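Local coordinates for hypothetical protein PA0094 (Pseudomonas aeruginosa, PDB 1TU1) that forms a homodimer that is essential for delivering the toxin Tse6 to target cells, specifically for loading it onto VgrG1a, at residues Y6-H9 with E10-L13; W93-G97 with R98-L102. One frame throughout, in Å; residues are numbered along the deposited sequence.

Overall arrangement
Two beta hairpins lie on opposite sides of the chain's centre, with about 34 Å between the centres of the contacts and about 21 Å between their nearest atoms. Contact 1 comes first along the chain and closes before contact 2 opens. It belongs to the small two-stranded sheet of strands 3-7 and 11-16, which the second subunit extends across the dimer interface. Contact 2 is the tip of the hairpin between strands 84-95 and 98-107, neighbours inside the six-stranded antiparallel sheet of the chain, and touches no other subunit. One hairpin thus serves the homodimer; the other ends two strands of the main sheet.

Contact 1 (Y6-H9 with E10-L13); sequences YRLH and EADL
L13 packs against both Y6 and L8 across a tight beta hairpin, and this apolar side is the compact half of the contact. L13 CD2 lies 3.7 Å from L8 CD2, while the Y6 and L13 side chains run side by side, pointing the same way, with Y6 CD2 4.1 Å from L13 CD2. L8 has CG between its backbone N and carbonyl carbon (chi1 52°), which brings the branch point close to the A11 carbonyl oxygen, L8 CG lying 3.3 Å from A11 O. Backbone bonds tie the arms together along this packing: Y6 N donates to L13 O (2.7 Å), L13 N returns a bond to Y6 O (3.1 Å), and L8 N reaches A11 O (3.0 Å).

R7 and D12, a non-hydrogen-bonded pair on the other face, are partly exposed and more loosely joined. In the conformer given for R7, one of two deposited, D12 OD1 lies at the edge of the guanidinium, and the salt bridge from R7 NE to D12 OD1 is long (3.9 Å) and tentative. D12 OD1 has a second ionic partner in R7 of the second subunit, so its charge is probably balanced from both subunits.

At the bend, E10 OE1 forms a salt bridge with R44 of the second subunit, and H9 ND1 bonds to the backbone N of that subunit's R7. Strands 3-7 and 11-16 form a two-stranded antiparallel sheet, which A11 and D12 continue by pairing with a strand of the second subunit.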
loop_
_atom_site.group_PDB
_atom_site.type_symbol
_atom_site.label_atom_id
_atom_site.label_comp_id
_atom_site.label_asym_id
_atom_site.label_seq_id
_atom_site.Cartn_x
_atom_site.Cartn_y
_atom_site.Cartn_z
ATOM N N TYR A 6 -3.833 7.954 11.114
ATOM C CA TYR A 6 -3.906 7.284 9.827
ATOM C C TYR A 6 -4.581 5.916 9.998
ATOM O O TYR A 6 -4.200 5.125 10.853
ATOM C CB TYR A 6 -2.501 7.101 9.282
ATOM C CG TYR A 6 -2.484 6.476 7.928
ATOM C CD1 TYR A 6 -2.651 7.252 6.786
ATOM C CD2 TYR A 6 -2.309 5.085 7.773
ATOM C CE1 TYR A 6 -2.653 6.674 5.533
ATOM C CE2 TYR A 6 -2.294 4.512 6.520
ATOM C CZ TYR A 6 -2.482 5.304 5.403
ATOM O OH TYR A 6 -2.473 4.728 4.151
ATOM N N ARG A 7 -5.571 5.652 9.173
ATOM C CA ARG A 7 -6.387 4.460 9.283
ATOM C C ARG A 7 -5.997 3.457 8.195
ATOM O O ARG A 7 -5.914 3.805 6.994
ATOM C CB ARG A 7 -7.891 4.767 9.174
ATOM C CG ARG A 7 -8.340 6.075 9.791
ATOM C CD ARG A 7 -7.837 6.330 11.203
ATOM N NE ARG A 7 -8.527 7.380 11.967
ATOM C CZ ARG A 7 -8.987 8.549 11.509
ATOM N NH1 ARG A 7 -8.893 8.907 10.230
ATOM N NH2 ARG A 7 -9.574 9.386 12.366
ATOM N N LEU A 8 -5.716 2.225 8.631
ATOM C CA LEU A 8 -5.608 1.080 7.736
ATOM C C LEU A 8 -6.550 -0.040 8.220
ATOM O O LEU A 8 -7.253 0.109 9.216
ATOM C CB LEU A 8 -4.162 0.604 7.596
ATOM C CG LEU A 8 -3.323 0.296 8.835
ATOM C CD1 LEU A 8 -2.275 -0.746 8.513
ATOM C CD2 LEU A 8 -2.657 1.542 9.385
ATOM N N HIS A 9 -6.636 -1.107 7.453
ATOM C CA HIS A 9 -7.646 -2.137 7.686
ATOM C C HIS A 9 -7.391 -2.863 9.008
ATOM O O HIS A 9 -8.342 -3.203 9.716
ATOM C CB HIS A 9 -7.679 -3.117 6.512
ATOM C CG HIS A 9 -8.752 -4.163 6.620
ATOM N ND1 HIS A 9 -10.087 -3.848 6.752
ATOM C CD2 HIS A 9 -8.684 -5.518 6.582
ATOM C CE1 HIS A 9 -10.796 -4.968 6.819
ATOM N NE2 HIS A 9 -9.967 -5.995 6.724
ATOM N N GLU A 10 -6.119 -2.972 9.370
ATOM C CA GLU A 10 -5.654 -3.780 10.494
ATOM C C GLU A 10 -5.299 -2.992 11.729
ATOM O O GLU A 10 -5.055 -3.590 12.784
ATOM C CB GLU A 10 -4.418 -4.567 10.061
ATOM C CG GLU A 10 -4.690 -5.469 8.870
ATOM C CD GLU A 10 -4.429 -4.789 7.534
ATOM O OE1 GLU A 10 -4.282 -3.530 7.505
ATOM O OE2 GLU A 10 -4.392 -5.512 6.523
ATOM N N ALA A 11 -5.277 -1.661 11.619
ATOM C CA ALA A 11 -4.796 -0.822 12.706
ATOM C C ALA A 11 -4.992 0.680 12.430
ATOM O O ALA A 11 -5.352 1.074 11.328
ATOM C CB ALA A 11 -3.312 -1.081 12.911
ATOM N N ASP A 12 -4.732 1.491 13.452
ATOM C CA ASP A 12 -4.601 2.940 13.321
ATOM C C ASP A 12 -3.299 3.335 13.943
ATOM O O ASP A 12 -2.851 2.701 14.887
ATOM C CB ASP A 12 -5.730 3.643 14.054
ATOM C CG ASP A 12 -7.054 3.186 13.584
ATOM O OD1 ASP A 12 -7.504 3.698 12.546
ATOM O OD2 ASP A 12 -7.669 2.236 14.125
ATOM N N LEU A 13 -2.687 4.387 13.428
ATOM C CA LEU A 13 -1.508 4.963 14.065
ATOM C C LEU A 13 -1.371 6.426 13.694
ATOM O O LEU A 13 -1.945 6.863 12.704
ATOM C CB LEU A 13 -0.238 4.210 13.701
ATOM C CG LEU A 13 0.406 4.409 12.314
ATOM C CD1 LEU A 13 1.762 3.760 12.297
ATOM C CD2 LEU A 13 -0.494 3.836 11.232
#

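Contact 2 (W93-G97 with R98-L102); sequences WQREG and RDLML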
loop_
_atom_site.group_PDB
_atom_site.type_symbol
_atom_site.label_atom_id
_atom_site.label_comp_id
_atom_site.label_asym_id
_atom_site.label_seq_id
_atom_site.Cartn_x
_atom_site.Cartn_y
_atom_site.Cartn_z
ATOM N N TRP A 93 -3.081 0.019 -23.371
ATOM C CA TRP A 93 -1.758 0.330 -23.875
ATOM C C TRP A 93 -0.930 -0.961 -24.043
ATOM O O TRP A 93 -1.369 -2.048 -23.657
ATOM C CB TRP A 93 -1.031 1.346 -22.990
ATOM C CG TRP A 93 -0.713 0.867 -21.606
ATOM C CD1 TRP A 93 -1.611 0.578 -20.608
ATOM C CD2 TRP A 93 0.587 0.633 -21.049
ATOM N NE1 TRP A 93 -0.946 0.186 -19.470
ATOM C CE2 TRP A 93 0.402 0.208 -19.710
ATOM C CE3 TRP A 93 1.891 0.721 -21.543
ATOM C CZ2 TRP A 93 1.462 -0.120 -18.876
ATOM C CZ3 TRP A 93 2.954 0.397 -20.694
ATOM C CH2 TRP A 93 2.723 -0.013 -19.378
ATOM N N GLN A 94 0.255 -0.817 -24.624
ATOM C CA GLN A 94 1.104 -1.954 -24.954
ATOM C C GLN A 94 2.295 -1.988 -24.021
ATOM O O GLN A 94 3.240 -1.212 -24.162
ATOM C CB GLN A 94 1.590 -1.882 -26.412
ATOM C CG GLN A 94 2.470 -3.077 -26.846
ATOM C CD GLN A 94 3.088 -2.882 -28.234
ATOM O OE1 GLN A 94 4.189 -2.310 -28.365
ATOM N NE2 GLN A 94 2.381 -3.343 -29.266
ATOM N N ARG A 95 2.235 -2.921 -23.076
ATOM C CA ARG A 95 3.241 -3.081 -22.050
ATOM C C ARG A 95 4.143 -4.241 -22.447
ATOM O O ARG A 95 3.682 -5.364 -22.573
ATOM C CB ARG A 95 2.542 -3.387 -20.723
ATOM C CG ARG A 95 3.453 -3.434 -19.506
ATOM C CD ARG A 95 2.671 -3.767 -18.277
ATOM N NE ARG A 95 3.433 -4.053 -17.066
ATOM C CZ ARG A 95 4.025 -5.215 -16.799
ATOM N NH1 ARG A 95 4.031 -6.193 -17.692
ATOM N NH2 ARG A 95 4.606 -5.388 -15.623
ATOM N N GLU A 96 5.417 -3.951 -22.662
ATOM C CA GLU A 96 6.404 -4.960 -23.007
ATOM C C GLU A 96 5.939 -5.824 -24.164
ATOM O O GLU A 96 6.214 -7.008 -24.185
ATOM C CB GLU A 96 6.739 -5.830 -21.778
ATOM C CG GLU A 96 7.759 -5.180 -20.865
ATOM C CD GLU A 96 8.184 -6.058 -19.695
ATOM O OE1 GLU A 96 7.407 -6.982 -19.280
ATOM O OE2 GLU A 96 9.302 -5.802 -19.195
ATOM N N GLY A 97 5.215 -5.230 -25.111
ATOM C CA GLY A 97 4.809 -5.897 -26.340
ATOM C C GLY A 97 3.408 -6.483 -26.359
ATOM O O GLY A 97 2.986 -7.041 -27.375
ATOM N N ARG A 98 2.677 -6.413 -25.255
ATOM C CA ARG A 98 1.334 -6.962 -25.256
ATOM C C ARG A 98 0.313 -5.998 -24.677
ATOM O O ARG A 98 0.631 -5.144 -23.840
ATOM C CB ARG A 98 1.297 -8.278 -24.514
ATOM C CG ARG A 98 1.486 -8.154 -23.033
ATOM C CD ARG A 98 1.327 -9.463 -22.295
ATOM N NE ARG A 98 0.773 -9.253 -20.955
ATOM C CZ ARG A 98 -0.212 -9.964 -20.415
ATOM N NH1 ARG A 98 -0.802 -10.957 -21.075
ATOM N NH2 ARG A 98 -0.620 -9.675 -19.189
ATOM N N ASP A 99 -0.933 -6.168 -25.094
ATOM C CA ASP A 99 -1.948 -5.187 -24.768
ATOM C C ASP A 99 -2.656 -5.490 -23.459
ATOM O O ASP A 99 -3.055 -6.629 -23.190
ATOM C CB ASP A 99 -2.948 -5.057 -25.906
ATOM C CG ASP A 99 -2.306 -4.542 -27.187
ATOM O OD1 ASP A 99 -1.304 -3.775 -27.138
ATOM O OD2 ASP A 99 -2.749 -4.873 -28.296
ATOM N N LEU A 100 -2.793 -4.445 -22.652
ATOM C CA LEU A 100 -3.499 -4.497 -21.387
ATOM C C LEU A 100 -4.690 -3.563 -21.429
ATOM O O LEU A 100 -4.603 -2.480 -22.003
ATOM C CB LEU A 100 -2.575 -4.023 -20.278
ATOM C CG LEU A 100 -1.389 -4.906 -19.908
ATOM C CD1 LEU A 100 -0.769 -4.283 -18.694
ATOM C CD2 LEU A 100 -1.810 -6.335 -19.638
ATOM N N MET A 101 -5.790 -3.995 -20.821
ATOM C CA MET A 101 -6.993 -3.203 -20.657
ATOM C C MET A 101 -7.076 -2.672 -19.223
ATOM O O MET A 101 -7.019 -3.442 -18.258
ATOM C CB MET A 101 -8.210 -4.071 -20.951
ATOM C CG MET A 101 -9.520 -3.332 -21.160
ATOM S SD MET A 101 -9.453 -2.009 -22.417
ATOM C CE MET A 101 -10.778 -0.954 -21.740
ATOM N N LEU A 102 -7.229 -1.354 -19.104
ATOM C CA LEU A 102 -7.353 -0.671 -17.821
ATOM C C LEU A 102 -8.705 0.017 -17.663
ATOM O O LEU A 102 -9.227 0.623 -18.605
ATOM C CB LEU A 102 -6.243 0.360 -17.699
ATOM C CG LEU A 102 -4.966 -0.166 -17.038
ATOM C CD1 LEU A 102 -4.262 -1.225 -17.902
ATOM C CD2 LEU A 102 -4.039 0.973 -16.767
HETATM O O HOH W 1 3.283 -7.055 -20.431
#
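R95 and R98 face each other at the end of a beta hairpin closed by a type I' turn, the two-residue connection between strands 84-95 and 98-107 of the main antiparallel sheet. E96 and G97 take positive phi values in the turn, and the backbone angles of G97 would bring any side chain into collision with the carbonyl oxygen of E96, which accounts for the glycine.

Backbone hydrogen bonds zip the arms together in two reciprocal pairs. R95 N donates to R98 O (2.8 Å), and R98 N answers to R95 O from above the carbonyl plane, 58° out of it. Further from the turn, W93 and L100 exchange bonds, the straighter from L100 N to W93 O (3.0 Å). Between these pairs Q94 and D99 form a non-hydrogen-bonded pair, where two CA-H...O contacts add to the backbone grip.

Apolar contacts gather on the face of W93, R95 and L100. The R95 aliphatic chain, extended from CG to NE with CG anti to the backbone N (chi1 -174°), runs across L100, whose CD1 lies 3.5 Å from R95 CD. R95 CB also sits 3.6 Å above one face of the W93 indole, offset toward the rim. L102 meets the same ring at its edge, its CD1 3.9 Å from W93 NE1. L100 and L102 also touch strand 113-120, while W93 packs on L68.

Polar contacts differ on the two faces. On that of Q94 and D99 the side chains cross obliquely, with D99 OD1 3.5 Å from Q94 CB, against the methylene part of the glutamine. On the R95 and R98 face a water lies at the edges of both guanidinium groups: it donates to R95 O, accepts from R95 NH1 at 3.0 Å, and receives a weak bond from R98 NE.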